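Local atomic coordinates of argonaute protein (Marinitoga piezophila, PDB entry 5I4A), a protein that uses short RNA guides with a 5'-hydroxyl end to bind and cleave complementary single-stranded DNA or RNA targets, preferring manganese for DNA cleavage. Residues Q601-L604 with L605-A609; D555-E559 with W560-L564; M487-D490 with I491-K494. All coordinates share one frame; numbering follows the deposited sequence.

Contact 1 (Q601-L604 with L605-A609)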
# COMPACT_ATOMS: atom_id res chain seq x y z
N GLN A 601 -0.70 2.17 -20.17
CA GLN A 601 -0.17 0.82 -19.98
C GLN A 601 0.01 0.50 -18.50
O GLN A 601 -0.22 -0.63 -18.07
CB GLN A 601 1.15 0.65 -20.73
CG GLN A 601 0.99 0.46 -22.22
CD GLN A 601 2.32 0.32 -22.93
OE1 GLN A 601 3.20 -0.40 -22.47
NE2 GLN A 601 2.47 1.01 -24.04
N ILE A 602 0.42 1.50 -17.71
CA ILE A 602 0.58 1.28 -16.27
C ILE A 602 -0.77 0.97 -15.63
O ILE A 602 -0.88 0.10 -14.76
CB ILE A 602 1.27 2.49 -15.62
CG1 ILE A 602 2.72 2.58 -16.09
CG2 ILE A 602 1.18 2.42 -14.10
CD1 ILE A 602 3.40 3.86 -15.71
N TYR A 603 -1.82 1.67 -16.06
CA TYR A 603 -3.15 1.39 -15.54
C TYR A 603 -3.63 0.01 -15.97
O TYR A 603 -4.20 -0.74 -15.17
CB TYR A 603 -4.14 2.46 -16.00
CG TYR A 603 -5.54 2.25 -15.47
CD1 TYR A 603 -5.86 2.60 -14.17
CD2 TYR A 603 -6.53 1.70 -16.26
CE1 TYR A 603 -7.13 2.41 -13.67
CE2 TYR A 603 -7.81 1.50 -15.77
CZ TYR A 603 -8.10 1.86 -14.48
OH TYR A 603 -9.37 1.67 -13.98
N LEU A 604 -3.42 -0.35 -17.24
CA LEU A 604 -3.80 -1.68 -17.71
C LEU A 604 -3.06 -2.77 -16.94
O LEU A 604 -3.60 -3.86 -16.76
CB LEU A 604 -3.53 -1.82 -19.21
CG LEU A 604 -4.37 -0.96 -20.17
CD1 LEU A 604 -3.73 -0.93 -21.54
CD2 LEU A 604 -5.80 -1.48 -20.26
N LEU A 605 -1.85 -2.48 -16.47
CA LEU A 605 -1.11 -3.45 -15.68
C LEU A 605 -1.84 -3.82 -14.39
O LEU A 605 -1.60 -4.90 -13.83
CB LEU A 605 0.29 -2.93 -15.35
CG LEU A 605 1.31 -3.01 -16.48
CD1 LEU A 605 2.64 -2.43 -16.04
CD2 LEU A 605 1.47 -4.46 -16.92
N THR A 606 -2.71 -2.94 -13.89
CA THR A 606 -3.50 -3.28 -12.71
C THR A 606 -4.56 -4.34 -13.00
O THR A 606 -5.19 -4.84 -12.06
CB THR A 606 -4.17 -2.03 -12.13
OG1 THR A 606 -5.32 -1.70 -12.92
CG2 THR A 606 -3.20 -0.85 -12.12
N ARG A 607 -4.76 -4.70 -14.27
CA ARG A 607 -5.79 -5.66 -14.64
C ARG A 607 -5.27 -6.84 -15.44
O ARG A 607 -6.07 -7.69 -15.83
CB ARG A 607 -6.89 -4.97 -15.47
CG ARG A 607 -7.56 -3.80 -14.77
CD ARG A 607 -8.48 -4.26 -13.65
NE ARG A 607 -9.36 -3.18 -13.22
CZ ARG A 607 -10.54 -2.91 -13.79
NH1 ARG A 607 -10.97 -3.65 -14.79
NH2 ARG A 607 -11.27 -1.89 -13.34
N VAL A 608 -3.96 -6.92 -15.71
CA VAL A 608 -3.43 -8.04 -16.48
C VAL A 608 -3.52 -9.36 -15.73
O VAL A 608 -3.25 -10.42 -16.31
CB VAL A 608 -1.97 -7.79 -16.91
CG1 VAL A 608 -1.89 -6.58 -17.81
CG2 VAL A 608 -1.08 -7.64 -15.70
N ALA A 609 -3.89 -9.32 -14.46
CA ALA A 609 -4.17 -10.53 -13.69
C ALA A 609 -5.22 -10.20 -12.64
O ALA A 609 -5.40 -9.04 -12.26
CB ALA A 609 -2.91 -11.09 -13.03
O HOH W 1 -9.55 -0.02 -11.79

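Contact 2 (D555-E559 with W560-L564)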
# COMPACT_ATOMS: atom_id res chain seq x y z
N ASP A 555 -15.97 14.38 -5.50
CA ASP A 555 -16.51 13.78 -6.71
C ASP A 555 -16.03 12.33 -6.84
O ASP A 555 -15.04 11.92 -6.23
CB ASP A 555 -16.09 14.57 -7.95
CG ASP A 555 -16.63 15.99 -7.93
OD1 ASP A 555 -17.77 16.19 -7.48
OD2 ASP A 555 -15.90 16.90 -8.38
N ASP A 556 -16.76 11.56 -7.64
CA ASP A 556 -16.40 10.16 -7.90
C ASP A 556 -15.38 10.12 -9.02
O ASP A 556 -15.68 10.47 -10.17
CB ASP A 556 -17.63 9.33 -8.25
CG ASP A 556 -17.28 7.90 -8.59
OD1 ASP A 556 -16.36 7.35 -7.96
OD2 ASP A 556 -17.92 7.32 -9.50
N LEU A 557 -14.16 9.68 -8.70
CA LEU A 557 -13.08 9.57 -9.66
C LEU A 557 -12.66 8.12 -9.90
O LEU A 557 -11.64 7.88 -10.55
CB LEU A 557 -11.88 10.39 -9.19
CG LEU A 557 -12.16 11.87 -8.92
CD1 LEU A 557 -11.01 12.51 -8.18
CD2 LEU A 557 -12.44 12.60 -10.22
N LYS A 558 -13.42 7.16 -9.38
CA LYS A 558 -13.05 5.76 -9.53
C LYS A 558 -13.03 5.37 -11.01
O LYS A 558 -13.95 5.71 -11.76
CB LYS A 558 -14.01 4.86 -8.75
CG LYS A 558 -14.09 5.16 -7.26
CD LYS A 558 -14.41 3.90 -6.48
CE LYS A 558 -14.92 4.21 -5.08
NZ LYS A 558 -16.34 4.65 -5.10
N GLU A 559 -11.97 4.67 -11.41
CA GLU A 559 -11.68 4.25 -12.77
C GLU A 559 -11.32 5.41 -13.70
O GLU A 559 -11.29 5.23 -14.92
CB GLU A 559 -12.84 3.44 -13.37
CG GLU A 559 -13.20 2.21 -12.54
CD GLU A 559 -14.35 1.41 -13.13
OE1 GLU A 559 -15.45 1.41 -12.54
OE2 GLU A 559 -14.14 0.79 -14.20
N TRP A 560 -11.04 6.58 -13.15
CA TRP A 560 -10.61 7.74 -13.92
C TRP A 560 -9.12 7.97 -13.77
O TRP A 560 -8.54 7.72 -12.70
CB TRP A 560 -11.37 9.00 -13.49
CG TRP A 560 -12.75 9.08 -14.04
CD1 TRP A 560 -13.89 8.56 -13.48
CD2 TRP A 560 -13.15 9.71 -15.26
NE1 TRP A 560 -14.97 8.83 -14.28
CE2 TRP A 560 -14.55 9.54 -15.38
CE3 TRP A 560 -12.47 10.41 -16.26
CZ2 TRP A 560 -15.27 10.04 -16.46
CZ3 TRP A 560 -13.19 10.91 -17.33
CH2 TRP A 560 -14.57 10.72 -17.42
N ILE A 561 -8.50 8.45 -14.84
CA ILE A 561 -7.10 8.87 -14.83
C ILE A 561 -7.08 10.39 -14.99
O ILE A 561 -7.61 10.93 -15.97
CB ILE A 561 -6.29 8.19 -15.94
CG1 ILE A 561 -6.19 6.69 -15.69
CG2 ILE A 561 -4.90 8.80 -16.04
CD1 ILE A 561 -5.18 5.99 -16.58
N ILE A 562 -6.46 11.07 -14.03
CA ILE A 562 -6.42 12.53 -14.00
C ILE A 562 -4.99 12.98 -14.25
O ILE A 562 -4.05 12.44 -13.65
CB ILE A 562 -6.94 13.07 -12.66
CG1 ILE A 562 -8.42 12.73 -12.49
CG2 ILE A 562 -6.71 14.57 -12.55
CD1 ILE A 562 -8.98 13.11 -11.15
N LYS A 563 -4.82 13.95 -15.14
CA LYS A 563 -3.52 14.53 -15.43
C LYS A 563 -3.29 15.74 -14.54
O LYS A 563 -4.09 16.68 -14.55
CB LYS A 563 -3.41 14.92 -16.90
CG LYS A 563 -2.23 15.82 -17.23
CD LYS A 563 -1.76 15.57 -18.65
CE LYS A 563 -1.25 16.84 -19.30
NZ LYS A 563 -0.74 16.57 -20.67
N LEU A 564 -2.21 15.71 -13.76
CA LEU A 564 -1.80 16.87 -12.98
C LEU A 564 -0.94 17.82 -13.81
O LEU A 564 -1.27 19.01 -13.93
CB LEU A 564 -1.03 16.42 -11.74
CG LEU A 564 -1.81 15.53 -10.78
CD1 LEU A 564 -0.92 15.16 -9.60
CD2 LEU A 564 -3.08 16.23 -10.31

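Contact 3 (M487-D490 with I491-K494)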
# COMPACT_ATOMS: atom_id res chain seq x y z
N MET A 487 26.53 -0.39 -2.52
CA MET A 487 26.29 -1.83 -2.51
C MET A 487 24.87 -2.13 -2.96
O MET A 487 24.64 -3.05 -3.75
CB MET A 487 26.58 -2.43 -1.14
CG MET A 487 28.03 -2.33 -0.75
SD MET A 487 28.37 -3.30 0.71
CE MET A 487 27.01 -2.79 1.74
N ASN A 488 23.90 -1.31 -2.53
CA ASN A 488 22.50 -1.58 -2.85
C ASN A 488 22.22 -1.46 -4.35
O ASN A 488 21.42 -2.22 -4.90
CB ASN A 488 21.60 -0.63 -2.06
CG ASN A 488 21.69 -0.86 -0.56
OD1 ASN A 488 22.10 -1.93 -0.11
ND2 ASN A 488 21.28 0.14 0.21
N LEU A 489 22.86 -0.51 -5.02
CA LEU A 489 22.65 -0.34 -6.46
C LEU A 489 23.36 -1.40 -7.28
O LEU A 489 22.93 -1.68 -8.41
CB LEU A 489 23.12 1.06 -6.86
CG LEU A 489 22.19 2.29 -6.91
CD1 LEU A 489 23.05 3.48 -6.83
CD2 LEU A 489 21.46 2.29 -8.21
N ASP A 490 24.41 -2.00 -6.74
CA ASP A 490 25.01 -3.15 -7.41
C ASP A 490 24.02 -4.30 -7.49
O ASP A 490 23.75 -4.85 -8.57
CB ASP A 490 26.29 -3.60 -6.70
CG ASP A 490 27.45 -2.63 -6.89
OD1 ASP A 490 27.44 -1.86 -7.88
OD2 ASP A 490 28.38 -2.66 -6.06
N ILE A 491 23.42 -4.65 -6.35
CA ILE A 491 22.46 -5.75 -6.30
C ILE A 491 21.25 -5.43 -7.17
O ILE A 491 20.72 -6.31 -7.86
CB ILE A 491 22.06 -6.05 -4.85
CG1 ILE A 491 23.27 -6.52 -4.04
CG2 ILE A 491 20.96 -7.10 -4.80
CD1 ILE A 491 23.78 -7.89 -4.46
N LEU A 492 20.79 -4.18 -7.14
CA LEU A 492 19.69 -3.76 -8.00
C LEU A 492 20.00 -4.08 -9.46
O LEU A 492 19.19 -4.68 -10.17
CB LEU A 492 19.42 -2.26 -7.83
CG LEU A 492 18.11 -1.60 -8.28
CD1 LEU A 492 18.13 -0.13 -7.88
CD2 LEU A 492 17.82 -1.73 -9.77
N GLU A 493 21.18 -3.67 -9.92
CA GLU A 493 21.59 -3.96 -11.29
C GLU A 493 21.59 -5.46 -11.55
O GLU A 493 21.13 -5.92 -12.60
CB GLU A 493 22.97 -3.36 -11.56
CG GLU A 493 23.62 -3.84 -12.84
CD GLU A 493 24.94 -3.15 -13.10
OE1 GLU A 493 25.61 -3.48 -14.11
OE2 GLU A 493 25.32 -2.26 -12.31
N LYS A 494 22.09 -6.25 -10.59
CA LYS A 494 22.20 -7.69 -10.79
C LYS A 494 20.83 -8.33 -10.97
O LYS A 494 20.60 -9.09 -11.92
CB LYS A 494 22.95 -8.32 -9.60
CG LYS A 494 24.48 -8.33 -9.72
CD LYS A 494 25.04 -7.05 -10.34
CE LYS A 494 26.25 -6.54 -9.58
NZ LYS A 494 26.47 -5.09 -9.87

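Contact 1 (Q601-L604 with L605-A609)
Thr606 turns its hydroxyl back onto the last full turn of the helix: Thr606 OG1 donates to the carbonyl oxygen Tyr603 O at 2.7 Å, approaching at 162°, almost in line with the C=O bond. Tyr603 O also takes Thr606 N at 2.9 Å, but from above the carbonyl plane, so one residue grips it twice. The torsion that allows this places OG1 between the backbone N and the carbonyl carbon (chi1 78°), while Thr606 CG2 rests 3.2 Å from Tyr603 O, with Ile602 O next. Replacing Thr606 with a valine would remove the hydroxyl donor and would probably leave Tyr603 O held by a single, off-plane backbone bond.

Around this pair the helix is running out. Leu605 N still bonds Gln601 O at 2.9 Å, four residues back, and only weakly Ile602 O; from Thr606 on the reach shortens to three, with Arg607 N on Leu604 O at 2.9 Å. This is the C-terminal end of helix 595-605 of the PIWI domain, whose RNase H fold carries the catalytic residues.

Further out, Tyr603 and Arg607 run side by side, ring and guanidinium planes 50° apart. Their ends, Tyr603 OH and Arg607 NH2, are joined through a water that lies 2.8 Å from Tyr603 OH and accepts from Arg607 NH2 at 3.0 Å. Arg607 NH1 bonds the hydroxyl of Tyr271; the ring of Tyr603 packs edge-to-face with Tyr571. On the sheet side, Gln601 OE1 bonds the hydroxyl of Tyr445, and Ile602 and Leu605 both rest on Leu517 of strand 513-519.

Contact 2 (D555-E559 with W560-L564)
A type II beta turn from Leu557 to Trp560 delivers the chain into strand 560-565 of the PIWI domain, and it is closed by Trp560 N donating to Leu557 O at 3.0 Å. The donor stands above the carbonyl plane, 39° out of it. Glu559 occupies the third position of the turn with a positive phi of 70°, as a type II turn requires there.

Just ahead, an Asx turn overlaps it: Asp556 OD1 accepts from Lys558 N in a fairly straight but long bond of 3.3 Å, met from above the carboxylate plane. The ammonium of Lys558 comes back toward the same oxygen in a long salt bridge, Lys558 NZ to Asp556 OD1 3.9 Å.

The indole of Trp560 folds back beside the turn. Its CG is anti to the carbonyl carbon (chi1 -78°), which brings Trp560 CD1 to 3.3 Å from Lys558 O, while Leu557 O lies at the ring edge, near its plane. The side chains of Leu557 and Ile562 cross at about a right angle, and the terminal CD1 of Ile562 sits between the two branches of the leucine, 3.6 Å from both Leu557 CD1 and Leu557 CD2.

The strand entered here lies between 264-266 and 568-571, pairing antiparallel with both; Ile561 bonds Ile265 through the backbone and Ile562 bonds Ile570. Lys264 makes a cation-pi contact with the Trp560 ring, and the Ile561 side chain packs on Ile599 of helix 595-605.

Contact 3 (M487-D490 with I491-K494)
Four regular i to i+4 backbone bonds, from the Met487-Ile491 pair through to the Asp490-Lys494 pair, run through this part of helix 485-507. The longest of them, Ile491 N to Met487 O, measures 3.3 Å. The helix belongs to the RNase H fold of the PIWI domain and begins at Glu485, inferred to be an active-site residue.

On the buried side, Leu489 and Leu492 lie alongside each other and point the same way, Leu489 CD2 to Leu492 CD1 4.1 Å; both also pack on Phe532 of helix 526-532.

The outer side carries charge. Asp490, Glu493 and Lys494 form a loose network, in which Lys494 NZ stands 3.9 Å from Asp490 OD1 and is equally distant from Glu493 OE2. The firmer salt bridge of Asp490 runs from OD2 to Lys486. The ammonium comes closer to the backbone: the lysine chain, bent at chi2 (39°) and chi3, curls over its own helix turn, and in this crystal Lys494 NZ donates to Asp490 O at 3.0 Å from above the carbonyl plane. That oxygen also accepts Lys494 N, which arrives in the plane.

From the N terminus the order is contact 3, contact 2, contact 1. They run in series: each is a single unbroken stretch, so none nests in or crosses another. Contact 3 spans about two turns near the start of helix 485-507, contact 2 closes the turn leading into strand 560-565, and contact 1 ends helix 595-605. Contacts 1 and 2 touch, joining that helix to the strand and its turn: Tyr603 CB packs on Ile561 CD1 at 3.7 Å, and Tyr603 OH is 3.7 Å from Glu559 CA. Contact 3 stands apart in the same PIWI domain, its nearest atoms about 16 Å from contact 1 and about 24 Å from contact 2.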